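Long-range contacts in uncharacterized protein (Leptospirillum rubarum, PDB 3OMD), which is of unknown function but belongs to the DUF5069 family and folds as a compact, single-chain bundle of short helices without any strand: residues Pro13-Asp18 and Leu136-Glu141; Asp24-Val29 and Gln52-Phe57; Asp31-His36 and Lys64-Val69; Arg100-Arg105 and Thr132-Leu137. One frame throughout, in Å; residues are numbered along the deposited sequence.

In the fold
Four contacts tie this all-helical chain together, and all lie within its DUF5069 range. Contacts 2 and 3 share helix 26-38, which meets helix 50-58 in the first and helix 62-69 in the second; their centres are about 12 Å apart and Phe55 packs on Phe65 between them. Contact 1 joins the N-terminal loop to the last helix; contacts 2 and 3 fall between its segments in sequence, while contact 4, centred about 10 Å away, ends on the same stretch of helix 133-140. Arg28 with Glu141 bridges contacts 1 and 2, and His25 with Tyr102 probably bridges contacts 2 and 4. Contacts 3 and 4, about 22 Å apart between centres, lie on opposite sides of the chain's centre, linked by helix 26-38 and the N-terminal loop.

Contact 1. Residues Pro13-Asp18 and Leu136-Glu141; sequences PRSPVD and LLDLEE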
loop_
_atom_site.group_PDB
_atom_site.type_symbol
_atom_site.label_atom_id
_atom_site.label_comp_id
_atom_site.label_asym_id
_atom_site.label_seq_id
_atom_site.Cartn_x
_atom_site.Cartn_y
_atom_site.Cartn_z
ATOM N N PRO A 13 7.771 -3.644 -1.848
ATOM C CA PRO A 13 6.943 -3.562 -0.637
ATOM C C PRO A 13 5.865 -4.646 -0.699
ATOM O O PRO A 13 5.553 -5.169 -1.784
ATOM C CB PRO A 13 6.341 -2.155 -0.707
ATOM C CG PRO A 13 6.284 -1.834 -2.197
ATOM C CD PRO A 13 7.449 -2.606 -2.858
ATOM N N ARG A 14 5.295 -4.981 0.450
ATOM C CA ARG A 14 4.353 -6.111 0.513
ATOM C C ARG A 14 3.060 -5.856 -0.257
ATOM O O ARG A 14 2.727 -4.693 -0.600
ATOM C CB ARG A 14 4.092 -6.491 1.989
ATOM C CG ARG A 14 5.322 -7.274 2.552
ATOM C CD ARG A 14 5.260 -7.499 4.053
ATOM N NE ARG A 14 5.310 -6.229 4.767
ATOM C CZ ARG A 14 5.107 -6.128 6.082
ATOM N NH1 ARG A 14 4.825 -7.211 6.798
ATOM N NH2 ARG A 14 5.147 -4.944 6.666
ATOM N N SER A 15 2.350 -6.958 -0.521
ATOM C CA SER A 15 1.158 -6.894 -1.349
ATOM C C SER A 15 0.106 -5.957 -0.780
ATOM O O SER A 15 -0.137 -5.944 0.433
ATOM C CB SER A 15 0.547 -8.295 -1.457
ATOM O OG SER A 15 -0.686 -8.222 -2.171
ATOM N N PRO A 16 -0.602 -5.231 -1.654
ATOM C CA PRO A 16 -1.779 -4.441 -1.229
ATOM C C PRO A 16 -2.752 -5.262 -0.387
ATOM O O PRO A 16 -3.427 -4.697 0.476
ATOM C CB PRO A 16 -2.455 -4.092 -2.577
ATOM C CG PRO A 16 -1.260 -3.904 -3.514
ATOM C CD PRO A 16 -0.319 -5.079 -3.101
ATOM N N VAL A 17 -2.892 -6.560 -0.668
ATOM C CA VAL A 17 -3.939 -7.365 -0.023
ATOM C C VAL A 17 -3.373 -8.391 0.990
ATOM O O VAL A 17 -4.095 -9.293 1.426
ATOM C CB VAL A 17 -4.878 -8.016 -1.070
ATOM C CG1 VAL A 17 -5.597 -6.891 -1.898
ATOM C CG2 VAL A 17 -4.143 -9.053 -1.924
ATOM N N ASP A 18 -2.107 -8.192 1.383
ATOM C CA ASP A 18 -1.478 -8.962 2.471
ATOM C C ASP A 18 -1.880 -8.199 3.753
ATOM O O ASP A 18 -1.247 -7.203 4.131
ATOM C CB ASP A 18 0.033 -8.977 2.261
ATOM C CG ASP A 18 0.771 -9.792 3.326
ATOM O OD1 ASP A 18 0.124 -10.306 4.281
ATOM O OD2 ASP A 18 2.002 -9.873 3.182
ATOM N N LEU A 136 -2.888 -5.259 -10.531
ATOM C CA LEU A 136 -1.774 -4.916 -11.421
ATOM C C LEU A 136 -0.456 -4.796 -10.619
ATOM O O LEU A 136 0.601 -5.250 -11.069
ATOM C CB LEU A 136 -2.083 -3.621 -12.193
ATOM C CG LEU A 136 -1.048 -3.275 -13.270
ATOM C CD1 LEU A 136 -1.020 -4.376 -14.339
ATOM C CD2 LEU A 136 -1.440 -1.920 -13.891
ATOM N N LEU A 137 -0.519 -4.167 -9.437
ATOM C CA LEU A 137 0.675 -4.080 -8.585
ATOM C C LEU A 137 1.204 -5.479 -8.245
ATOM O O LEU A 137 2.419 -5.700 -8.294
ATOM C CB LEU A 137 0.356 -3.307 -7.306
ATOM C CG LEU A 137 0.167 -1.795 -7.492
ATOM C CD1 LEU A 137 -0.388 -1.175 -6.223
ATOM C CD2 LEU A 137 1.497 -1.131 -7.845
ATOM N N ASP A 138 0.334 -6.406 -7.832
ATOM C CA ASP A 138 0.816 -7.761 -7.525
ATOM C C ASP A 138 1.433 -8.405 -8.760
ATOM O O ASP A 138 2.406 -9.158 -8.644
ATOM C CB ASP A 138 -0.323 -8.640 -6.994
ATOM C CG ASP A 138 -0.501 -8.547 -5.504
ATOM O OD1 ASP A 138 0.383 -8.024 -4.796
ATOM O OD2 ASP A 138 -1.549 -9.050 -5.056
ATOM N N LEU A 139 0.843 -8.159 -9.937
ATOM C CA LEU A 139 1.389 -8.754 -11.169
ATOM C C LEU A 139 2.799 -8.219 -11.412
ATOM O O LEU A 139 3.725 -9.020 -11.691
ATOM C CB LEU A 139 0.467 -8.411 -12.354
ATOM C CG LEU A 139 0.923 -8.890 -13.733
ATOM C CD1 LEU A 139 0.776 -10.392 -13.771
ATOM C CD2 LEU A 139 0.052 -8.237 -14.812
ATOM N N GLU A 140 2.969 -6.892 -11.308
ATOM C CA GLU A 140 4.283 -6.287 -11.557
ATOM C C GLU A 140 5.305 -6.791 -10.524
ATOM O O GLU A 140 6.518 -6.908 -10.833
ATOM C CB GLU A 140 4.203 -4.759 -11.548
ATOM C CG GLU A 140 5.580 -4.089 -11.748
ATOM C CD GLU A 140 5.607 -2.793 -12.592
ATOM O OE1 GLU A 140 4.574 -2.346 -13.139
ATOM O OE2 GLU A 140 6.728 -2.217 -12.727
ATOM N N GLU A 141 4.826 -7.064 -9.302
ATOM C CA GLU A 141 5.706 -7.467 -8.204
ATOM C C GLU A 141 5.803 -9.004 -8.086
ATOM O O GLU A 141 6.194 -9.569 -7.058
ATOM C CB GLU A 141 5.237 -6.829 -6.898
ATOM C CG GLU A 141 5.481 -5.300 -6.951
ATOM C CD GLU A 141 4.965 -4.539 -5.790
ATOM O OE1 GLU A 141 4.213 -5.078 -4.932
ATOM O OE2 GLU A 141 5.278 -3.325 -5.776
#
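Asp138 reaches from helix 133-140 to the N-terminal loop, where the hydroxyl of Ser15 meets its carboxylate. Ser15 OG donates to the syn lone pair of Asp138 OD1 at 2.8 Å. The hydroxyl sits anti to the backbone N (chi1 175°) and works in two directions, because OG also accepts from Val17 N at 3.1 Å. That second bond closes an ST turn, set within a type I beta turn from Ser15 to Asp18, so the helix grips a loop that is already folded on itself. Arg143 forms a salt bridge with the same OD1. An alanine in place of Asp138 would probably leave Ser15 OG without its acceptor and Arg143 without one of its charged mates. Pro16 slides past the carboxylate in the opposite direction, its CD 3.5 Å from Asp138 OD1, while its CG rests on Leu137 CD1 at 3.9 Å. One turn further on, just past the helix end, Glu141 crosses Pro13 at about a right angle, with OE2 3.7 Å from Pro13 CD. Its carboxylate is held from outside the two segments: Tyr44 OH bonds OE2, and Arg28 and Arg143 form salt bridges with OE1.

Contact 2. Residues Asp24-Val29 and Gln52-Phe57; sequences DHLKRV and QAFFSF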
loop_
_atom_site.group_PDB
_atom_site.type_symbol
_atom_site.label_atom_id
_atom_site.label_comp_id
_atom_site.label_asym_id
_atom_site.label_seq_id
_atom_site.Cartn_x
_atom_site.Cartn_y
_atom_site.Cartn_z
ATOM N N ASP A 24 -6.164 -3.927 4.295
ATOM C CA ASP A 24 -5.294 -3.823 3.094
ATOM C C ASP A 24 -4.413 -2.569 3.242
ATOM O O ASP A 24 -4.655 -1.698 4.094
ATOM C CB ASP A 24 -6.175 -3.585 1.864
ATOM C CG ASP A 24 -6.953 -4.785 1.445
ATOM O OD1 ASP A 24 -6.678 -5.938 1.886
ATOM O OD2 ASP A 24 -7.906 -4.623 0.614
ATOM N N HIS A 25 -3.391 -2.507 2.392
ATOM C CA HIS A 25 -2.437 -1.392 2.256
ATOM C C HIS A 25 -1.489 -1.194 3.436
ATOM O O HIS A 25 -0.374 -0.685 3.240
ATOM C CB HIS A 25 -3.131 -0.041 1.940
ATOM C CG HIS A 25 -2.228 0.893 1.208
ATOM N ND1 HIS A 25 -1.772 0.609 -0.062
ATOM C CD2 HIS A 25 -1.589 2.031 1.601
ATOM C CE1 HIS A 25 -0.924 1.553 -0.434
ATOM N NE2 HIS A 25 -0.796 2.425 0.556
ATOM N N LEU A 26 -1.920 -1.559 4.658
ATOM C CA LEU A 26 -1.118 -1.199 5.861
ATOM C C LEU A 26 0.304 -1.803 5.806
ATOM O O LEU A 26 1.301 -1.084 6.035
ATOM C CB LEU A 26 -1.875 -1.609 7.130
ATOM C CG LEU A 26 -1.084 -1.374 8.427
ATOM C CD1 LEU A 26 -0.604 0.077 8.581
ATOM C CD2 LEU A 26 -1.982 -1.814 9.630
ATOM N N LYS A 27 0.433 -3.105 5.501
ATOM C CA LYS A 27 1.810 -3.672 5.413
ATOM C C LYS A 27 2.622 -2.934 4.342
ATOM O O LYS A 27 3.804 -2.655 4.545
ATOM C CB LYS A 27 1.752 -5.162 5.072
ATOM C CG LYS A 27 1.314 -6.034 6.270
ATOM C CD LYS A 27 1.479 -7.500 5.908
ATOM C CE LYS A 27 1.086 -8.385 7.086
ATOM N NZ LYS A 27 1.327 -9.845 6.768
ATOM N N ARG A 28 1.989 -2.695 3.180
ATOM C CA ARG A 28 2.674 -2.082 2.057
ATOM C C ARG A 28 3.183 -0.679 2.432
ATOM O O ARG A 28 4.325 -0.306 2.118
ATOM C CB ARG A 28 1.694 -1.989 0.877
ATOM C CG ARG A 28 2.334 -1.415 -0.410
ATOM C CD ARG A 28 1.367 -1.607 -1.543
ATOM N NE ARG A 28 1.973 -1.248 -2.829
ATOM C CZ ARG A 28 2.734 -2.067 -3.551
ATOM N NH1 ARG A 28 2.952 -3.320 -3.157
ATOM N NH2 ARG A 28 3.247 -1.631 -4.709
ATOM N N VAL A 29 2.330 0.107 3.084
ATOM C CA VAL A 29 2.749 1.454 3.452
ATOM C C VAL A 29 3.703 1.484 4.638
ATOM O O VAL A 29 4.493 2.426 4.733
ATOM C CB VAL A 29 1.517 2.395 3.613
ATOM C CG1 VAL A 29 0.763 2.162 4.936
ATOM C CG2 VAL A 29 1.943 3.842 3.494
ATOM N N GLN A 52 -2.243 8.200 0.222
ATOM C CA GLN A 52 -3.090 9.305 0.701
ATOM C C GLN A 52 -4.493 8.761 0.965
ATOM O O GLN A 52 -5.138 9.169 1.925
ATOM C CB GLN A 52 -3.165 10.391 -0.363
ATOM C CG GLN A 52 -1.884 11.196 -0.546
ATOM C CD GLN A 52 -1.960 12.089 -1.785
ATOM O OE1 GLN A 52 -3.007 12.704 -2.025
ATOM N NE2 GLN A 52 -0.847 12.191 -2.560
ATOM N N ALA A 53 -4.981 7.878 0.091
ATOM C CA ALA A 53 -6.323 7.315 0.300
ATOM C C ALA A 53 -6.396 6.524 1.612
ATOM O O ALA A 53 -7.340 6.657 2.371
ATOM C CB ALA A 53 -6.765 6.453 -0.908
ATOM N N PHE A 54 -5.361 5.746 1.907
ATOM C CA PHE A 54 -5.313 4.969 3.146
ATOM C C PHE A 54 -5.208 5.924 4.352
ATOM O O PHE A 54 -5.991 5.831 5.331
ATOM C CB PHE A 54 -4.092 4.034 3.113
ATOM C CG PHE A 54 -3.867 3.309 4.402
ATOM C CD1 PHE A 54 -4.573 2.140 4.685
ATOM C CD2 PHE A 54 -2.920 3.763 5.313
ATOM C CE1 PHE A 54 -4.389 1.468 5.883
ATOM C CE2 PHE A 54 -2.750 3.100 6.526
ATOM C CZ PHE A 54 -3.488 1.961 6.811
ATOM N N PHE A 55 -4.232 6.840 4.306
ATOM C CA PHE A 55 -4.112 7.776 5.422
ATOM C C PHE A 55 -5.377 8.618 5.639
ATOM O O PHE A 55 -5.804 8.849 6.783
ATOM C CB PHE A 55 -2.905 8.717 5.182
ATOM C CG PHE A 55 -1.555 7.990 5.228
ATOM C CD1 PHE A 55 -1.295 7.028 6.194
ATOM C CD2 PHE A 55 -0.532 8.343 4.328
ATOM C CE1 PHE A 55 -0.008 6.394 6.277
ATOM C CE2 PHE A 55 0.734 7.711 4.398
ATOM C CZ PHE A 55 1.006 6.749 5.366
ATOM N N SER A 56 -5.981 9.077 4.549
ATOM C CA SER A 56 -7.200 9.885 4.666
ATOM C C SER A 56 -8.311 9.071 5.322
ATOM O O SER A 56 -8.964 9.530 6.262
ATOM C CB SER A 56 -7.668 10.399 3.290
ATOM O OG SER A 56 -8.850 11.174 3.428
ATOM N N PHE A 57 -8.481 7.832 4.865
ATOM C CA PHE A 57 -9.602 7.007 5.339
ATOM C C PHE A 57 -9.542 6.831 6.853
ATOM O O PHE A 57 -10.564 6.954 7.552
ATOM C CB PHE A 57 -9.581 5.647 4.647
ATOM C CG PHE A 57 -10.816 4.829 4.936
ATOM C CD1 PHE A 57 -11.885 4.838 4.054
ATOM C CD2 PHE A 57 -10.906 4.061 6.112
ATOM C CE1 PHE A 57 -13.061 4.079 4.358
ATOM C CE2 PHE A 57 -12.028 3.292 6.412
ATOM C CZ PHE A 57 -13.135 3.330 5.529
#
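The start of helix 26-38 packs against helix 50-58 in the buried core of the bundle, and Phe54 of helix 50-58 reaches across to it. Its CG stands anti to the backbone N (chi1 173°), heading toward helix 26-38, and the ring meets Asp24, His25, Leu26 and Val29. At the near end, Phe54 CB lies 3.5 Å from His25 CD2. The two rings meet obliquely, centroids 5.6 Å apart and planes at 47°. Further out, Phe54 CE1 approaches the carbonyl oxygen of Asp24 at 3.6 Å, and CZ reaches Leu26 CD1 at 3.9 Å. Val29 CG1 comes to CE2 at 4.0 Å. His25 occupies the N-cap position of helix 26-38, and the contacts with Leu26 and Val29 lay the ring of Phe54 against that helix's first turn. An alanine at Phe54 would probably open a gap among His25, Leu26 and Val29, and the imidazole would lose an aromatic neighbour. That imidazole is pinned at both nitrogens, ND1 by Tyr102 OH and NE2 by Asp51. The other branch of Val29 serves the neighbouring ring, CG2 touching Phe55 CZ at 3.6 Å, while Phe65 of helix 62-69 packs on Leu26 and Val29.

Contact 3. Residues Asp31-His36 and Lys64-Val69; sequences DKARAH and KFAEAV
Phe65 is the first residue of segment 64-69 to meet helix 26-38, turning the edge of its ring to Ala33: CB lies near the ring plane, 3.8 Å from CE2. One residue on, Ala66 sits where the backbones come nearest, its CA 5.1 Å from that of Ala33. Two alanines facing each other allow the axes to approach to 8.9 Å while crossing at -83°, almost perpendicular. Ala66 CB also touches His36 CD2 at 3.9 Å; the imidazole stacks on Tyr46. Val69 comes last and meets two residues at once. Its CG2 packs on Ala33 CB at 4.1 Å, and its CB lies over one face of the Arg34 guanidinium. Arg34 NH1 donates to Val69 O at 2.8 Å with a bent N-H...O angle of 135°, from above the carbonyl plane. Arg72 O also accepts from this guanidinium, so the buried charge is probably stabilised by neutral oxygens.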
loop_
_atom_site.group_PDB
_atom_site.type_symbol
_atom_site.label_atom_id
_atom_site.label_comp_id
_atom_site.label_asym_id
_atom_site.label_seq_id
_atom_site.Cartn_x
_atom_site.Cartn_y
_atom_site.Cartn_z
ATOM N N ASP A 31 6.101 -0.622 4.750
ATOM C CA ASP A 31 7.359 -0.841 4.027
ATOM C C ASP A 31 7.802 0.428 3.321
ATOM O O ASP A 31 8.980 0.775 3.343
ATOM C CB ASP A 31 7.179 -1.955 3.006
ATOM C CG ASP A 31 6.979 -3.318 3.647
ATOM O OD1 ASP A 31 7.231 -3.496 4.868
ATOM O OD2 ASP A 31 6.542 -4.257 2.927
ATOM N N LYS A 32 6.848 1.112 2.697
ATOM C CA LYS A 32 7.187 2.349 1.981
ATOM C C LYS A 32 7.633 3.435 2.965
ATOM O O LYS A 32 8.554 4.205 2.645
ATOM C CB LYS A 32 5.992 2.863 1.152
ATOM C CG LYS A 32 5.686 1.903 -0.037
ATOM C CD LYS A 32 4.361 2.208 -0.753
ATOM C CE LYS A 32 4.427 3.560 -1.346
ATOM N NZ LYS A 32 3.042 3.933 -1.905
ATOM N N ALA A 33 7.006 3.503 4.147
ATOM C CA ALA A 33 7.439 4.460 5.149
ATOM C C ALA A 33 8.862 4.196 5.589
ATOM O O ALA A 33 9.654 5.117 5.763
ATOM C CB ALA A 33 6.502 4.441 6.342
ATOM N N ARG A 34 9.200 2.927 5.775
ATOM C CA ARG A 34 10.584 2.622 6.150
ATOM C C ARG A 34 11.572 3.037 5.079
ATOM O O ARG A 34 12.647 3.594 5.411
ATOM C CB ARG A 34 10.728 1.147 6.494
ATOM C CG ARG A 34 9.901 0.757 7.738
ATOM C CD ARG A 34 10.245 -0.672 8.252
ATOM N NE ARG A 34 9.254 -1.243 9.158
ATOM C CZ ARG A 34 9.000 -0.851 10.407
ATOM N NH1 ARG A 34 9.713 0.108 11.013
ATOM N NH2 ARG A 34 8.013 -1.465 11.060
ATOM N N ALA A 35 11.234 2.777 3.814
ATOM C CA ALA A 35 12.114 3.210 2.729
ATOM C C ALA A 35 12.176 4.748 2.625
ATOM O O ALA A 35 13.247 5.323 2.333
ATOM C CB ALA A 35 11.643 2.580 1.426
ATOM N N HIS A 36 11.045 5.404 2.858
ATOM C CA HIS A 36 11.013 6.858 2.874
ATOM C C HIS A 36 11.972 7.457 3.918
ATOM O O HIS A 36 12.754 8.374 3.579
ATOM C CB HIS A 36 9.583 7.281 3.127
ATOM C CG HIS A 36 9.433 8.719 3.493
ATOM N ND1 HIS A 36 9.500 9.730 2.561
ATOM C CD2 HIS A 36 9.176 9.313 4.686
ATOM C CE1 HIS A 36 9.295 10.890 3.166
ATOM N NE2 HIS A 36 9.085 10.664 4.450
ATOM N N LYS A 64 3.592 11.772 10.720
ATOM C CA LYS A 64 3.560 11.067 12.023
ATOM C C LYS A 64 3.665 9.567 11.868
ATOM O O LYS A 64 4.347 8.920 12.685
ATOM C CB LYS A 64 2.310 11.449 12.803
ATOM C CG LYS A 64 2.253 12.938 13.134
ATOM C CD LYS A 64 1.055 13.275 13.960
ATOM C CE LYS A 64 1.087 14.769 14.299
ATOM N NZ LYS A 64 -0.064 15.149 15.172
ATOM N N PHE A 65 3.044 9.005 10.828
ATOM C CA PHE A 65 3.172 7.569 10.577
ATOM C C PHE A 65 4.609 7.167 10.266
ATOM O O PHE A 65 5.105 6.181 10.846
ATOM C CB PHE A 65 2.208 7.199 9.448
ATOM C CG PHE A 65 2.198 5.733 9.102
ATOM C CD1 PHE A 65 1.331 4.864 9.744
ATOM C CD2 PHE A 65 3.033 5.235 8.114
ATOM C CE1 PHE A 65 1.296 3.518 9.395
ATOM C CE2 PHE A 65 3.028 3.880 7.781
ATOM C CZ PHE A 65 2.153 3.012 8.424
ATOM N N ALA A 66 5.301 7.948 9.421
ATOM C CA ALA A 66 6.680 7.621 9.092
ATOM C C ALA A 66 7.546 7.719 10.342
ATOM O O ALA A 66 8.433 6.896 10.526
ATOM C CB ALA A 66 7.225 8.537 7.952
ATOM N N GLU A 67 7.317 8.728 11.177
ATOM C CA GLU A 67 8.079 8.832 12.430
ATOM C C GLU A 67 7.794 7.663 13.367
ATOM O O GLU A 67 8.712 7.111 13.999
ATOM C CB GLU A 67 7.765 10.144 13.154
ATOM C CG GLU A 67 8.593 10.337 14.471
ATOM C CD GLU A 67 10.110 10.411 14.245
ATOM O OE1 GLU A 67 10.520 10.846 13.132
ATOM O OE2 GLU A 67 10.887 10.024 15.171
ATOM N N ALA A 68 6.530 7.246 13.414
ATOM C CA ALA A 68 6.138 6.187 14.325
ATOM C C ALA A 68 6.795 4.857 13.986
ATOM O O ALA A 68 7.151 4.090 14.907
ATOM C CB ALA A 68 4.611 6.014 14.334
ATOM N N VAL A 69 6.996 4.573 12.701
ATOM C CA VAL A 69 7.572 3.292 12.337
ATOM C C VAL A 69 9.042 3.179 12.755
ATOM O O VAL A 69 9.510 2.062 12.978
ATOM C CB VAL A 69 7.383 2.924 10.844
ATOM C CG1 VAL A 69 5.926 2.957 10.455
ATOM C CG2 VAL A 69 8.256 3.767 9.957
#

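Contact 4. Residues Arg100-Arg105 and Thr132-Leu137; sequences REYESR and TWVKLL
Val134 lays its CG1 methyl over one face of the Tyr102 ring, a CH-pi contact with the carbon 3.9 Å from the centroid and 23° off the normal. The methyl is displaced toward the rim, closest to CE2 at 3.6 Å. Beyond the ring, the Tyr102 hydroxyl bonds His25 ND1. The other branch of Val134, CG2, rests 4.0 Å from Glu103 CA, so the valine straddles the last turn of helix 92-104. Beside it, Thr132 at the N-cap position of helix 133-140 points its CG2 at Glu103 O, 3.4 Å away. Arg105 O faces the first turn of the helix and accepts from Trp133 N at 3.0 Å, nearly straight at 163°. The indole of Trp133 meets Phe116 edge-to-face on helix 110-123. Two waters complete the joint. Water 1 donates to Tyr102 O and Arg105 O and accepts from Val134 N, while water 2 links Glu103 O to Thr132 OG1. Trp133 N is thus met directly, and Val134 N through water, by carbonyls at the C-terminal end of helix 92-104 and the residue after it, a pairing likely to be electrostatically favourable.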
loop_
_atom_site.group_PDB
_atom_site.type_symbol
_atom_site.label_atom_id
_atom_site.label_comp_id
_atom_site.label_asym_id
_atom_site.label_seq_id
_atom_site.Cartn_x
_atom_site.Cartn_y
_atom_site.Cartn_z
ATOM N N ARG A 100 -12.945 -2.988 0.597
ATOM C CA ARG A 100 -13.794 -3.256 -0.576
ATOM C C ARG A 100 -13.588 -2.152 -1.618
ATOM O O ARG A 100 -13.460 -2.441 -2.826
ATOM C CB ARG A 100 -15.267 -3.331 -0.132
ATOM C CG ARG A 100 -16.249 -3.441 -1.274
ATOM C CD ARG A 100 -17.678 -3.138 -0.767
ATOM N NE ARG A 100 -18.649 -3.178 -1.865
ATOM C CZ ARG A 100 -19.961 -2.972 -1.735
ATOM N NH1 ARG A 100 -20.506 -2.728 -0.538
ATOM N NH2 ARG A 100 -20.740 -3.068 -2.803
ATOM N N GLU A 101 -13.508 -0.900 -1.159
ATOM C CA GLU A 101 -13.305 0.192 -2.112
ATOM C C GLU A 101 -11.896 0.128 -2.724
ATOM O O GLU A 101 -11.724 0.283 -3.929
ATOM C CB GLU A 101 -13.585 1.555 -1.454
ATOM C CG GLU A 101 -13.438 2.690 -2.449
ATOM C CD GLU A 101 -13.943 4.031 -1.975
ATOM O OE1 GLU A 101 -14.458 4.148 -0.857
ATOM O OE2 GLU A 101 -13.847 4.986 -2.777
ATOM N N TYR A 102 -10.888 -0.114 -1.886
ATOM C CA TYR A 102 -9.492 -0.193 -2.327
ATOM C C TYR A 102 -9.315 -1.274 -3.382
ATOM O O TYR A 102 -8.687 -1.034 -4.426
ATOM C CB TYR A 102 -8.696 -0.532 -1.084
ATOM C CG TYR A 102 -7.212 -0.738 -1.218
ATOM C CD1 TYR A 102 -6.326 0.368 -1.286
ATOM C CD2 TYR A 102 -6.656 -2.016 -1.181
ATOM C CE1 TYR A 102 -4.917 0.173 -1.322
ATOM C CE2 TYR A 102 -5.271 -2.226 -1.228
ATOM C CZ TYR A 102 -4.429 -1.136 -1.290
ATOM O OH TYR A 102 -3.092 -1.356 -1.300
ATOM N N GLU A 103 -9.876 -2.451 -3.113
ATOM C CA GLU A 103 -9.727 -3.583 -4.059
ATOM C C GLU A 103 -10.556 -3.367 -5.338
ATOM O O GLU A 103 -10.301 -4.025 -6.348
ATOM C CB GLU A 103 -10.125 -4.886 -3.379
ATOM C CG GLU A 103 -9.130 -5.260 -2.283
ATOM C CD GLU A 103 -9.516 -6.470 -1.505
ATOM O OE1 GLU A 103 -10.300 -7.325 -2.026
ATOM O OE2 GLU A 103 -9.056 -6.594 -0.354
ATOM N N SER A 104 -11.540 -2.461 -5.298
ATOM C CA SER A 104 -12.350 -2.186 -6.486
ATOM C C SER A 104 -11.744 -1.118 -7.377
ATOM O O SER A 104 -12.197 -0.944 -8.510
ATOM C CB SER A 104 -13.753 -1.713 -6.086
ATOM O OG SER A 104 -13.734 -0.365 -5.649
ATOM N N ARG A 105 -10.745 -0.384 -6.876
ATOM C CA ARG A 105 -10.219 0.784 -7.624
ATOM C C ARG A 105 -9.725 0.388 -9.000
ATOM O O ARG A 105 -8.868 -0.482 -9.135
ATOM C CB ARG A 105 -9.108 1.488 -6.836
ATOM C CG ARG A 105 -9.640 2.252 -5.650
ATOM C CD ARG A 105 -8.527 2.861 -4.757
ATOM N NE ARG A 105 -9.107 3.579 -3.590
ATOM C CZ ARG A 105 -9.472 4.857 -3.601
ATOM N NH1 ARG A 105 -9.307 5.577 -4.708
ATOM N NH2 ARG A 105 -10.004 5.419 -2.513
ATOM N N THR A 132 -8.058 -4.222 -11.975
ATOM C CA THR A 132 -7.964 -3.309 -10.835
ATOM C C THR A 132 -6.507 -2.975 -10.543
ATOM O O THR A 132 -5.608 -3.785 -10.810
ATOM C CB THR A 132 -8.554 -3.959 -9.588
ATOM O OG1 THR A 132 -7.887 -5.221 -9.331
ATOM C CG2 THR A 132 -10.052 -4.171 -9.760
ATOM N N TRP A 133 -6.269 -1.786 -10.013
ATOM C CA TRP A 133 -4.912 -1.332 -9.749
ATOM C C TRP A 133 -4.190 -2.249 -8.793
ATOM O O TRP A 133 -2.990 -2.512 -9.001
ATOM C CB TRP A 133 -4.914 0.090 -9.176
ATOM C CG TRP A 133 -5.296 1.164 -10.207
ATOM C CD1 TRP A 133 -6.397 1.988 -10.190
ATOM C CD2 TRP A 133 -4.523 1.545 -11.354
ATOM N NE1 TRP A 133 -6.367 2.845 -11.277
ATOM C CE2 TRP A 133 -5.234 2.594 -12.012
ATOM C CE3 TRP A 133 -3.305 1.102 -11.893
ATOM C CZ2 TRP A 133 -4.767 3.196 -13.187
ATOM C CZ3 TRP A 133 -2.818 1.723 -13.060
ATOM C CH2 TRP A 133 -3.567 2.746 -13.705
ATOM N N VAL A 134 -4.845 -2.715 -7.732
ATOM C CA VAL A 134 -4.083 -3.498 -6.736
ATOM C C VAL A 134 -3.647 -4.846 -7.321
ATOM O O VAL A 134 -2.601 -5.390 -6.929
ATOM C CB VAL A 134 -4.810 -3.637 -5.393
ATOM C CG1 VAL A 134 -5.025 -2.246 -4.788
ATOM C CG2 VAL A 134 -6.079 -4.461 -5.489
ATOM N N LYS A 135 -4.418 -5.389 -8.257
ATOM C CA LYS A 135 -4.003 -6.655 -8.892
ATOM C C LYS A 135 -2.867 -6.405 -9.856
ATOM O O LYS A 135 -1.949 -7.235 -9.987
ATOM C CB LYS A 135 -5.171 -7.350 -9.591
ATOM C CG LYS A 135 -6.050 -8.150 -8.641
ATOM C CD LYS A 135 -6.878 -9.195 -9.396
ATOM C CE LYS A 135 -7.712 -10.080 -8.474
ATOM N NZ LYS A 135 -6.924 -10.850 -7.454
ATOM N N LEU A 136 -2.888 -5.259 -10.531
ATOM C CA LEU A 136 -1.774 -4.916 -11.421
ATOM C C LEU A 136 -0.456 -4.796 -10.619
ATOM O O LEU A 136 0.601 -5.250 -11.069
ATOM C CB LEU A 136 -2.083 -3.621 -12.193
ATOM C CG LEU A 136 -1.048 -3.275 -13.270
ATOM C CD1 LEU A 136 -1.020 -4.376 -14.339
ATOM C CD2 LEU A 136 -1.440 -1.920 -13.891
ATOM N N LEU A 137 -0.519 -4.167 -9.437
ATOM C CA LEU A 137 0.675 -4.080 -8.585
ATOM C C LEU A 137 1.204 -5.479 -8.245
ATOM O O LEU A 137 2.419 -5.700 -8.294
ATOM C CB LEU A 137 0.356 -3.307 -7.306
ATOM C CG LEU A 137 0.167 -1.795 -7.492
ATOM C CD1 LEU A 137 -0.388 -1.175 -6.223
ATOM C CD2 LEU A 137 1.497 -1.131 -7.845
HETATM O O HOH W 1 -7.483 -1.643 -7.009
HETATM O O HOH W 2 -8.834 -6.203 -6.945
#